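Long-range contacts in ORF10 (Moritella marina, PDB 6RIW), which carries the ketosynthase-chain length factor didomain of a polyunsaturated fatty acid synthase, whose ketosynthase probably catalyses the condensation step that extends the acyl chain: residues G439-S443 and N643-S647; E297-S301 and L634-T638; Y82-D87 and H165-A169; D87-W92 and A222-A226; A782-L787 and C877-I881. All blocks are in the same frame, centred on the assembly; numbering follows the deposited sequence.

Interaction 1. Residues G439-S443 and N643-S647; sequences GFGGS and NIMAS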
# COMPACT_ATOMS: atom_id res chain seq x y z
N GLY A 439 1.66 12.42 -7.50
CA GLY A 439 1.88 11.99 -6.14
C GLY A 439 3.33 12.13 -5.67
O GLY A 439 4.26 12.24 -6.47
N PHE A 440 3.49 12.11 -4.34
CA PHE A 440 4.81 12.04 -3.73
C PHE A 440 5.59 10.85 -4.28
O PHE A 440 5.02 9.78 -4.57
CB PHE A 440 4.69 11.91 -2.20
CG PHE A 440 3.95 13.05 -1.56
CD1 PHE A 440 4.31 14.36 -1.82
CD2 PHE A 440 2.88 12.81 -0.70
CE1 PHE A 440 3.63 15.42 -1.23
CE2 PHE A 440 2.18 13.88 -0.11
CZ PHE A 440 2.56 15.18 -0.38
N GLY A 441 6.90 11.02 -4.43
CA GLY A 441 7.69 10.02 -5.10
C GLY A 441 7.67 10.11 -6.61
O GLY A 441 8.01 9.13 -7.29
N GLY A 442 7.26 11.25 -7.15
CA GLY A 442 7.29 11.46 -8.59
C GLY A 442 6.30 10.64 -9.40
O GLY A 442 6.55 10.41 -10.59
N SER A 443 5.19 10.20 -8.82
CA SER A 443 4.29 9.28 -9.51
C SER A 443 3.15 10.06 -10.15
O SER A 443 2.32 10.64 -9.45
CB SER A 443 3.76 8.22 -8.56
OG SER A 443 4.85 7.45 -8.10
N ASN A 643 5.02 3.71 -1.15
CA ASN A 643 5.35 3.84 -2.57
C ASN A 643 6.68 4.54 -2.79
O ASN A 643 7.26 4.44 -3.87
CB ASN A 643 4.24 4.57 -3.33
CG ASN A 643 4.19 6.06 -3.00
OD1 ASN A 643 3.81 6.43 -1.90
ND2 ASN A 643 4.58 6.91 -3.96
N ILE A 644 7.19 5.24 -1.78
CA ILE A 644 8.40 6.02 -2.01
C ILE A 644 9.59 5.09 -2.18
O ILE A 644 10.55 5.44 -2.87
CB ILE A 644 8.60 7.06 -0.89
CG1 ILE A 644 7.43 8.06 -0.93
CG2 ILE A 644 9.94 7.78 -1.06
CD1 ILE A 644 7.59 9.30 -0.01
N MET A 645 9.54 3.89 -1.60
CA MET A 645 10.69 3.00 -1.81
C MET A 645 10.82 2.59 -3.27
O MET A 645 11.95 2.48 -3.78
CB MET A 645 10.62 1.80 -0.86
CG MET A 645 9.63 0.71 -1.18
SD MET A 645 9.77 -0.57 0.12
CE MET A 645 8.09 -0.56 0.71
N ALA A 646 9.70 2.43 -4.00
CA ALA A 646 9.80 2.19 -5.44
C ALA A 646 10.34 3.43 -6.16
O ALA A 646 11.21 3.31 -7.04
CB ALA A 646 8.42 1.81 -6.01
N SER A 647 9.86 4.61 -5.78
CA SER A 647 10.34 5.87 -6.36
C SER A 647 11.83 6.07 -6.16
O SER A 647 12.49 6.68 -7.01
CB SER A 647 9.61 7.05 -5.72
OG SER A 647 8.27 7.06 -6.13
O HOH W 1 5.55 5.80 -6.43
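The first torsion of Asn643 sets CG between the backbone N and the carbonyl carbon (chi1 72°), which carries the amide off the helix to Phe440, while Ser647, one turn on, has OG anti to its carbonyl carbon (chi1 -69°) and aimed at Gly441. Asn643 ND2 donates to Phe440 O at 3.0 Å with a bent N-H...O angle of 145°; the acceptor lies almost exactly in the plane of the amide, whereas the donor stands tilted out of the plane of the Phe440 carbonyl. Ser647 OG donates to Gly441 O, but the modelled separation of 2.4 Å is too short for its exact value to be trusted. Gly441 O has a second donor, Asn292 ND2. The sequence Gly-Phe-Gly-Gly-Ser is that of the glycine-rich loop joining the last two strands, 432-439 and 443-450, of a thiolase-fold ketosynthase; helix 642-653 comes from the following, chain length factor half. Within the loop Gly439 N bonds to Ser443 O at 2.7 Å and Ser443 N to Gly439 O at 3.2 Å, so that Gly442 and Ser443 both face Gly439 in a G1 beta bulge. Glycine at position 441 matters sterically, because a CB there would run into Ser647 OG and also into the preceding carbonyl. One water links the segments: it accepts from Asn643 ND2 at 2.9 Å, donates to Ser647 OG at 3.0 Å and also lies against Ser443 OG. Beside this polar patch, Phe440 CB approaches Ile644 CD1 at 4.5 Å, a loose apolar contact.

Interaction 2. Residues E297-S301 and L634-T638; sequences EFVLS and LNQYT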
# COMPACT_ATOMS: atom_id res chain seq x y z
N GLU A 297 14.77 15.46 -8.26
CA GLU A 297 14.11 16.15 -7.16
C GLU A 297 14.03 15.25 -5.94
O GLU A 297 14.02 14.02 -6.05
CB GLU A 297 12.69 16.63 -7.53
CG GLU A 297 12.64 17.70 -8.61
CD GLU A 297 13.26 19.01 -8.17
OE1 GLU A 297 13.88 19.70 -9.02
OE2 GLU A 297 13.14 19.35 -6.96
N PHE A 298 14.00 15.89 -4.77
CA PHE A 298 13.67 15.25 -3.50
C PHE A 298 12.37 14.45 -3.63
O PHE A 298 11.53 14.75 -4.48
CB PHE A 298 13.57 16.35 -2.45
CG PHE A 298 13.13 15.90 -1.09
CD1 PHE A 298 13.92 15.06 -0.32
CD2 PHE A 298 11.93 16.36 -0.55
CE1 PHE A 298 13.52 14.66 0.95
CE2 PHE A 298 11.52 15.96 0.72
CZ PHE A 298 12.31 15.12 1.46
N VAL A 299 12.21 13.42 -2.79
CA VAL A 299 11.07 12.52 -2.97
C VAL A 299 9.72 13.21 -2.79
O VAL A 299 8.69 12.66 -3.22
CB VAL A 299 11.17 11.30 -2.02
CG1 VAL A 299 12.40 10.45 -2.34
CG2 VAL A 299 11.15 11.74 -0.55
N LEU A 300 9.67 14.38 -2.16
CA LEU A 300 8.39 15.05 -1.96
C LEU A 300 8.14 16.18 -2.96
O LEU A 300 7.06 16.78 -2.94
CB LEU A 300 8.29 15.59 -0.52
CG LEU A 300 8.20 14.54 0.59
CD1 LEU A 300 7.99 15.20 1.96
CD2 LEU A 300 7.11 13.51 0.30
N SER A 301 9.08 16.47 -3.86
CA SER A 301 8.97 17.64 -4.73
C SER A 301 8.69 17.23 -6.17
O SER A 301 9.37 16.34 -6.70
CB SER A 301 10.26 18.47 -4.68
OG SER A 301 10.68 18.64 -3.33
N LEU A 634 12.29 14.43 9.07
CA LEU A 634 11.78 14.58 7.71
C LEU A 634 12.05 13.34 6.85
O LEU A 634 11.13 12.73 6.30
CB LEU A 634 12.41 15.81 7.05
CG LEU A 634 12.00 16.10 5.60
CD1 LEU A 634 10.53 16.40 5.53
CD2 LEU A 634 12.79 17.28 5.02
N ASN A 635 13.32 12.98 6.69
CA ASN A 635 13.63 11.85 5.81
C ASN A 635 13.08 10.55 6.37
O ASN A 635 12.53 9.73 5.62
CB ASN A 635 15.13 11.76 5.59
CG ASN A 635 15.64 12.89 4.71
OD1 ASN A 635 15.31 12.95 3.53
ND2 ASN A 635 16.39 13.81 5.30
N GLN A 636 13.20 10.35 7.68
CA GLN A 636 12.65 9.13 8.27
C GLN A 636 11.17 9.00 7.96
O GLN A 636 10.69 7.92 7.62
CB GLN A 636 12.90 9.10 9.78
CG GLN A 636 12.55 7.75 10.40
CD GLN A 636 12.32 7.80 11.91
OE1 GLN A 636 12.13 8.87 12.50
NE2 GLN A 636 12.33 6.63 12.55
N TYR A 637 10.41 10.10 8.07
CA TYR A 637 8.98 9.96 7.80
C TYR A 637 8.68 9.68 6.33
O TYR A 637 7.70 8.97 6.04
CB TYR A 637 8.22 11.20 8.26
CG TYR A 637 6.92 10.93 9.01
CD1 TYR A 637 5.76 10.57 8.34
CD2 TYR A 637 6.86 11.08 10.39
CE1 TYR A 637 4.55 10.35 9.05
CE2 TYR A 637 5.69 10.87 11.09
CZ TYR A 637 4.54 10.50 10.43
OH TYR A 637 3.40 10.30 11.20
N THR A 638 9.49 10.19 5.38
CA THR A 638 9.26 9.81 3.99
C THR A 638 9.40 8.30 3.79
O THR A 638 8.76 7.72 2.91
CB THR A 638 10.22 10.53 3.01
OG1 THR A 638 11.56 10.04 3.17
CG2 THR A 638 10.18 12.03 3.21
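Val299, in a type I beta turn running from Phe298 to Ser301, comes nearest to Thr638 of helix 634-638, their CA atoms 7.7 Å apart, and the turn is closed by Ser301 N donating to Phe298 O at 3.1 Å. The turn belongs to the loop that follows strand 283-292 in the ketosynthase half, and the short helix to the chain length factor half, so the contact lies across the seam between two thiolase-like folds. Phe298 buries the most surface on the turn side: with CG anti to the backbone N (chi1 175°), its ring extends to the helix and CZ touches Leu634 CD2 at 4.2 Å. Asn635 OD1 sits at the edge of that ring, near its plane, 3.6 Å from CE1, with the amide turned 82° against the ring; the ND2 end of the same amide is hydrogen-bonded to Asp548. Thr638 presents its methyl to the side chains of Phe298, Val299 and Leu300. Its CG2 stands 4.1 Å from Phe298 CZ, 3.9 Å from Val299 CG2 and 4.1 Å from Leu300 CD1. Val299 CG2 also lies over one face of the Phe298 ring, displaced toward the rim. The Thr638 hydroxyl, which also bonds to Arg648, is turned back along its own helix: OG1 donates to Asn635 O at 2.7 Å, in the carbonyl plane and on a lone pair, with a C=O...OG1 angle of 130°.

Interaction 3. Residues Y82-D87 and H165-A169; sequences YLAGLD and HADNA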
# COMPACT_ATOMS: atom_id res chain seq x y z
N TYR A 82 -19.19 -9.95 11.27
CA TYR A 82 -17.79 -9.83 10.89
C TYR A 82 -17.50 -8.45 10.28
O TYR A 82 -16.54 -7.78 10.68
CB TYR A 82 -17.42 -10.94 9.91
CG TYR A 82 -16.03 -10.79 9.32
CD1 TYR A 82 -14.90 -10.93 10.11
CD2 TYR A 82 -15.86 -10.48 7.98
CE1 TYR A 82 -13.61 -10.79 9.57
CE2 TYR A 82 -14.59 -10.33 7.43
CZ TYR A 82 -13.48 -10.49 8.22
OH TYR A 82 -12.22 -10.33 7.66
N LEU A 83 -18.30 -8.03 9.30
CA LEU A 83 -18.04 -6.75 8.64
C LEU A 83 -18.21 -5.57 9.60
O LEU A 83 -17.51 -4.56 9.47
CB LEU A 83 -18.95 -6.55 7.44
CG LEU A 83 -18.81 -7.63 6.37
CD1 LEU A 83 -19.75 -7.37 5.20
CD2 LEU A 83 -17.35 -7.66 5.90
N ALA A 84 -19.16 -5.68 10.54
CA ALA A 84 -19.36 -4.63 11.53
C ALA A 84 -18.14 -4.40 12.41
O ALA A 84 -17.99 -3.31 12.96
CB ALA A 84 -20.57 -4.96 12.42
N GLY A 85 -17.28 -5.40 12.57
CA GLY A 85 -16.11 -5.28 13.41
C GLY A 85 -14.86 -4.85 12.68
O GLY A 85 -13.77 -4.93 13.26
N LEU A 86 -14.97 -4.37 11.45
CA LEU A 86 -13.80 -3.93 10.70
C LEU A 86 -13.71 -2.40 10.69
O LEU A 86 -14.70 -1.69 10.90
CB LEU A 86 -13.85 -4.49 9.27
CG LEU A 86 -13.81 -6.02 9.13
CD1 LEU A 86 -13.93 -6.42 7.67
CD2 LEU A 86 -12.52 -6.56 9.70
N ASP A 87 -12.50 -1.91 10.44
CA ASP A 87 -12.18 -0.49 10.43
C ASP A 87 -12.95 0.27 9.35
O ASP A 87 -13.44 -0.30 8.36
CB ASP A 87 -10.66 -0.30 10.18
CG ASP A 87 -10.16 1.11 10.45
OD1 ASP A 87 -9.90 1.43 11.65
OD2 ASP A 87 -9.96 1.89 9.48
N HIS A 165 -10.68 -7.33 15.87
CA HIS A 165 -10.39 -8.51 15.06
C HIS A 165 -9.03 -8.36 14.37
O HIS A 165 -8.73 -7.31 13.78
CB HIS A 165 -11.48 -8.70 14.00
CG HIS A 165 -11.50 -10.06 13.36
ND1 HIS A 165 -10.58 -10.45 12.41
CD2 HIS A 165 -12.37 -11.10 13.49
CE1 HIS A 165 -10.85 -11.68 12.00
NE2 HIS A 165 -11.94 -12.10 12.63
N ALA A 166 -8.24 -9.43 14.42
CA ALA A 166 -6.89 -9.44 13.84
C ALA A 166 -6.86 -9.01 12.37
O ALA A 166 -5.84 -8.46 11.92
CB ALA A 166 -6.30 -10.85 13.96
N ASP A 167 -7.92 -9.26 11.61
CA ASP A 167 -7.90 -8.87 10.19
C ASP A 167 -7.74 -7.36 10.02
O ASP A 167 -7.37 -6.90 8.93
CB ASP A 167 -9.19 -9.33 9.48
CG ASP A 167 -9.20 -10.83 9.13
OD1 ASP A 167 -8.16 -11.53 9.26
OD2 ASP A 167 -10.28 -11.33 8.71
N ASN A 168 -8.02 -6.56 11.06
CA ASN A 168 -7.77 -5.13 11.00
C ASN A 168 -6.28 -4.77 10.90
O ASN A 168 -5.96 -3.62 10.60
CB ASN A 168 -8.40 -4.47 12.23
CG ASN A 168 -9.91 -4.39 12.11
OD1 ASN A 168 -10.43 -3.75 11.20
ND2 ASN A 168 -10.63 -5.07 13.01
N ALA A 169 -5.38 -5.72 11.10
CA ALA A 169 -3.97 -5.40 10.88
C ALA A 169 -3.52 -5.64 9.44
O ALA A 169 -2.38 -5.29 9.09
CB ALA A 169 -3.09 -6.22 11.83
O HOH W 2 -13.21 -6.08 15.62
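Asn168 holds two backbone groups of the 82-87 segment with the two ends of one amide. Its ND2 donates to Gly85 O at 3.2 Å, nearly straight at 168° and in the carbonyl plane, while its OD1 accepts from Asp87 N at 2.9 Å. CG lies anti to the carbonyl carbon (chi1 -74°), pointing the amide out of the 3-10 turn at the loop, and the paired bonds fix which way the amide is flipped. An alanine here would remove both bonds and is likely to leave Gly85 O and Asp87 N without these mates, giving the loop between helices 80-84 and 88-104 more freedom to shift. Gly85 O also receives a hydrogen bond from a water at 2.7 Å, and that water accepts from His165 N at 2.8 Å. Tyr82 OH donates to Asp167 OD2, with ring and carboxylate planes perpendicular; the modelled 2.4 Å is suspiciously short, and the hydroxyl also bonds to Tyr174 OH. Asp167 OD1 is engaged by Arg873 and Tyr708, both from the chain length factor half. The Tyr82 edge meets the face of His165 in a T-shaped pair, centroids 5.2 Å apart and planes at 77°, with CE1 over the imidazole near its rim. That imidazole is held by Asp167 N, which donates to His165 ND1 at 3.0 Å, close to the ring plane. Leu86 CD2 crosses the Asn168 amide at a slant, 3.8 Å from its OD1. In the ketosynthase fold, Leu178 of helix 174-183 covers Tyr82 and Leu86, and Asn168 abuts Asn90 of helix 88-104.

Interaction 4. Residues D87-W92 and A222-A226; sequences DDLNQW and AVSAA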
# COMPACT_ATOMS: atom_id res chain seq x y z
N ASP A 87 -12.50 -1.91 10.44
CA ASP A 87 -12.18 -0.49 10.43
C ASP A 87 -12.95 0.27 9.35
O ASP A 87 -13.44 -0.30 8.36
CB ASP A 87 -10.66 -0.30 10.18
CG ASP A 87 -10.16 1.11 10.45
OD1 ASP A 87 -9.90 1.43 11.65
OD2 ASP A 87 -9.96 1.89 9.48
N ASP A 88 -13.01 1.60 9.54
CA ASP A 88 -13.49 2.51 8.49
C ASP A 88 -12.87 2.19 7.14
O ASP A 88 -13.53 2.28 6.09
CB ASP A 88 -13.14 3.95 8.85
CG ASP A 88 -14.05 4.55 9.92
OD1 ASP A 88 -15.17 4.03 10.11
OD2 ASP A 88 -13.61 5.53 10.57
N LEU A 89 -11.58 1.88 7.13
CA LEU A 89 -10.92 1.54 5.86
C LEU A 89 -11.73 0.51 5.09
O LEU A 89 -12.04 0.69 3.90
CB LEU A 89 -9.52 1.02 6.11
CG LEU A 89 -8.56 1.14 4.91
CD1 LEU A 89 -7.12 1.08 5.41
CD2 LEU A 89 -8.83 0.04 3.93
N ASN A 90 -12.06 -0.60 5.75
CA ASN A 90 -12.79 -1.66 5.07
C ASN A 90 -14.23 -1.26 4.81
O ASN A 90 -14.77 -1.53 3.72
CB ASN A 90 -12.77 -2.93 5.92
CG ASN A 90 -11.35 -3.34 6.33
OD1 ASN A 90 -10.74 -4.19 5.70
ND2 ASN A 90 -10.84 -2.72 7.38
N GLN A 91 -14.87 -0.63 5.79
CA GLN A 91 -16.30 -0.33 5.66
C GLN A 91 -16.55 0.71 4.58
O GLN A 91 -17.52 0.60 3.82
CB GLN A 91 -16.86 0.14 7.00
CG GLN A 91 -16.79 -0.98 8.06
CD GLN A 91 -17.49 -0.61 9.34
OE1 GLN A 91 -17.73 0.57 9.61
NE2 GLN A 91 -17.82 -1.62 10.15
N TRP A 92 -15.70 1.73 4.51
CA TRP A 92 -15.89 2.74 3.47
C TRP A 92 -15.70 2.14 2.08
O TRP A 92 -16.42 2.48 1.15
CB TRP A 92 -14.92 3.90 3.67
CG TRP A 92 -15.15 4.69 4.92
CD1 TRP A 92 -16.21 4.59 5.79
CD2 TRP A 92 -14.30 5.70 5.44
NE1 TRP A 92 -16.05 5.48 6.83
CE2 TRP A 92 -14.89 6.18 6.63
CE3 TRP A 92 -13.08 6.26 5.02
CZ2 TRP A 92 -14.30 7.17 7.42
CZ3 TRP A 92 -12.49 7.25 5.80
CH2 TRP A 92 -13.11 7.70 6.98
N ALA A 222 -10.43 3.87 -4.71
CA ALA A 222 -9.40 4.10 -3.70
C ALA A 222 -10.05 4.44 -2.37
O ALA A 222 -11.22 4.85 -2.32
CB ALA A 222 -8.43 5.21 -4.11
N VAL A 223 -9.27 4.31 -1.31
CA VAL A 223 -9.71 4.61 0.05
C VAL A 223 -8.52 5.23 0.76
O VAL A 223 -7.36 4.87 0.51
CB VAL A 223 -10.24 3.34 0.77
CG1 VAL A 223 -9.14 2.28 0.87
CG2 VAL A 223 -10.76 3.69 2.18
N SER A 224 -8.82 6.25 1.57
CA SER A 224 -7.86 6.93 2.42
C SER A 224 -8.50 6.95 3.81
O SER A 224 -9.42 7.74 4.06
CB SER A 224 -7.57 8.35 1.90
OG SER A 224 -6.98 9.18 2.88
N ALA A 225 -8.05 6.06 4.70
CA ALA A 225 -8.61 5.96 6.05
C ALA A 225 -7.52 5.63 7.06
O ALA A 225 -7.71 4.83 7.99
CB ALA A 225 -9.71 4.91 6.12
N ALA A 226 -6.35 6.22 6.88
CA ALA A 226 -5.28 6.07 7.86
C ALA A 226 -5.63 6.79 9.16
O ALA A 226 -6.45 7.71 9.20
CB ALA A 226 -3.98 6.64 7.30
O HOH W 3 -8.89 4.27 10.37
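Ala225, Val223 and Leu89 bury the most surface here, and Ala225 meets both Leu89 and Trp92 of the helix. Its CB lies 3.6 Å from Leu89 CA, close against the helix backbone, and 3.6 Å from Trp92 CZ3, so the methyl fills the corner between the Leu89 side chain and the indole of the next turn. The indole runs its rim past the strand end: Ser224 O sits at the ring edge, in its plane, 3.6 Å from CZ3, while Asp88 CB lies over one face. Val223 contributes both of its methyls. CG1, placed between its backbone N and carbonyl carbon (chi1 60°), meets Leu89 CD2 at 3.8 Å, the two side chains crossing at about a right angle; CG2 stands 3.7 Å from Leu89 O. No direct hydrogen bond crosses between the segments. Polar groups collect instead at the start of the helix, where Asp87 is the N-cap: its OD2 accepts from Leu89 N at 2.9 Å and 175°, on the anti side and somewhat out of the carboxylate plane. A water donates to Asp87 OD2 at 2.8 Å and to Ala225 O at 2.7 Å, bridging the helix start to the residue just past the strand. Asp87 OD1 is bonded to Ser128, and Asp88 forms a salt bridge with Lys127. Segments 88-92 and 222-224 run roughly antiparallel, at 148°, and strand 217-224 pairs with 115-120 and 259-270. A helix laid by its apolar side on such a strand is the alpha/beta layering of the thiolase fold, here in the ketosynthase half.

Interaction 5. Residues A782-L787 and C877-I881; sequences AADKAL and CAHLI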
# COMPACT_ATOMS: atom_id res chain seq x y z
N ALA A 782 -6.97 -23.38 -10.50
CA ALA A 782 -5.86 -22.51 -10.86
C ALA A 782 -4.76 -23.28 -11.56
O ALA A 782 -4.15 -22.78 -12.51
CB ALA A 782 -5.32 -21.80 -9.61
N ALA A 783 -4.45 -24.49 -11.08
CA ALA A 783 -3.40 -25.28 -11.73
C ALA A 783 -3.77 -25.61 -13.17
O ALA A 783 -2.92 -25.54 -14.07
CB ALA A 783 -3.16 -26.55 -10.92
N ASP A 784 -5.02 -26.01 -13.41
CA ASP A 784 -5.44 -26.33 -14.77
C ASP A 784 -5.32 -25.11 -15.68
O ASP A 784 -4.91 -25.23 -16.85
CB ASP A 784 -6.87 -26.85 -14.77
CG ASP A 784 -7.41 -27.09 -16.18
OD1 ASP A 784 -6.79 -27.89 -16.93
OD2 ASP A 784 -8.43 -26.46 -16.55
N LYS A 785 -5.69 -23.94 -15.18
CA LYS A 785 -5.54 -22.73 -15.99
C LYS A 785 -4.08 -22.49 -16.32
O LYS A 785 -3.74 -22.13 -17.46
CB LYS A 785 -6.10 -21.50 -15.27
CG LYS A 785 -7.59 -21.48 -15.00
CD LYS A 785 -7.94 -20.12 -14.40
CE LYS A 785 -9.30 -20.12 -13.75
NZ LYS A 785 -9.60 -18.78 -13.13
N ALA A 786 -3.20 -22.66 -15.33
CA ALA A 786 -1.80 -22.32 -15.54
C ALA A 786 -1.13 -23.33 -16.47
O ALA A 786 -0.30 -22.95 -17.31
CB ALA A 786 -1.08 -22.24 -14.19
N LEU A 787 -1.50 -24.61 -16.36
CA LEU A 787 -0.92 -25.60 -17.26
C LEU A 787 -1.38 -25.37 -18.69
O LEU A 787 -0.58 -25.46 -19.63
CB LEU A 787 -1.28 -27.02 -16.79
CG LEU A 787 -0.67 -27.43 -15.44
CD1 LEU A 787 -1.45 -28.57 -14.78
CD2 LEU A 787 0.80 -27.80 -15.59
N CYS A 877 -6.15 -18.67 -4.94
CA CYS A 877 -5.06 -19.57 -5.21
C CYS A 877 -4.32 -19.07 -6.44
O CYS A 877 -4.95 -18.77 -7.46
CB CYS A 877 -5.56 -20.99 -5.43
SG CYS A 877 -4.19 -22.07 -5.90
N ALA A 878 -3.00 -18.95 -6.34
CA ALA A 878 -2.14 -18.65 -7.46
C ALA A 878 -1.39 -19.92 -7.85
O ALA A 878 -1.00 -20.71 -6.98
CB ALA A 878 -1.14 -17.53 -7.12
N HIS A 879 -1.21 -20.13 -9.14
CA HIS A 879 -0.41 -21.25 -9.62
C HIS A 879 0.47 -20.78 -10.77
O HIS A 879 -0.02 -20.12 -11.70
CB HIS A 879 -1.30 -22.42 -10.07
CG HIS A 879 -0.68 -23.77 -9.87
ND1 HIS A 879 -0.65 -24.42 -8.65
CD2 HIS A 879 -0.09 -24.61 -10.76
CE1 HIS A 879 -0.05 -25.59 -8.80
NE2 HIS A 879 0.30 -25.73 -10.07
N LEU A 880 1.76 -21.11 -10.70
CA LEU A 880 2.72 -20.65 -11.71
C LEU A 880 3.45 -21.85 -12.29
O LEU A 880 3.70 -22.84 -11.60
CB LEU A 880 3.77 -19.70 -11.12
CG LEU A 880 3.29 -18.36 -10.60
CD1 LEU A 880 2.76 -18.51 -9.19
CD2 LEU A 880 4.46 -17.36 -10.61
N ILE A 881 3.83 -21.72 -13.56
CA ILE A 881 4.71 -22.69 -14.21
C ILE A 881 5.97 -21.95 -14.64
O ILE A 881 5.88 -20.96 -15.37
CB ILE A 881 4.06 -23.36 -15.43
CG1 ILE A 881 2.75 -24.07 -15.06
CG2 ILE A 881 5.07 -24.29 -16.09
CD1 ILE A 881 2.94 -25.24 -14.03
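His879 reaches from its strand onto helix 776-790, and its side chain can be followed atom by atom. CB lies 3.8 Å from Ala782 O. CG comes next, 3.6 Å from Ala783 CA, and CD2 is closer still to that CA, at 3.5 Å. The Ala783 methyl sits over the middle of the imidazole, CE1 included, in a CH-pi contact, CB to centroid 3.6 Å and only 11° off the ring normal. At the polar end ND1 is hydrogen-bonded to Asn869 and NE2 to Tyr822, so two bonds fix the rotation of the ring beneath the methyl. A leucine in its place would lack both nitrogens, and would probably leave Asn869 and Tyr822 without these partners and the Ala783 methyl without its aromatic face. Alanines let the helix come this near: Ala786 CB stands 3.4 Å from His879 O, and Ala782 CB touches Cys877 SG at 3.9 Å. At the far end chi1 of -58° sets Ile881 CG1 anti to the carbonyl carbon, on the helix side, and its CD1 meets Leu787 CD2 at 3.7 Å, the side chains crossing about perpendicularly. The short segment axes approach to 7.4 Å and run nearly along each other, at 29°. Strand 876-884 lies antiparallel to both 763-772 and 865-870, and helix 776-790 covers it: the helix-on-sheet packing of a thiolase fold's C-terminal half, in the chain length factor.

Interactions 1 and 2 lie side by side across the junction of ketosynthase and chain length factor: Gly441 N probably bonds to Val299 O, and helices 634-638 and 642-653 are consecutive. Interaction 1 is buried and mainly polar; interaction 2, nearer the surface, is mainly apolar. Interactions 3 and 4 share Asp87 and join consecutive helices of the ketosynthase to other parts of it. Both are buried, yet interaction 3 relies largely on side-chain hydrogen bonds, chiefly to loop backbone, with a T-shaped ring pair, whereas interaction 4 is methyl and indole packing against a strand. Interaction 5, also buried though about 26 Å from the chain's centre, is again helix against strand, but with alanines round an imidazole and axes running the same way.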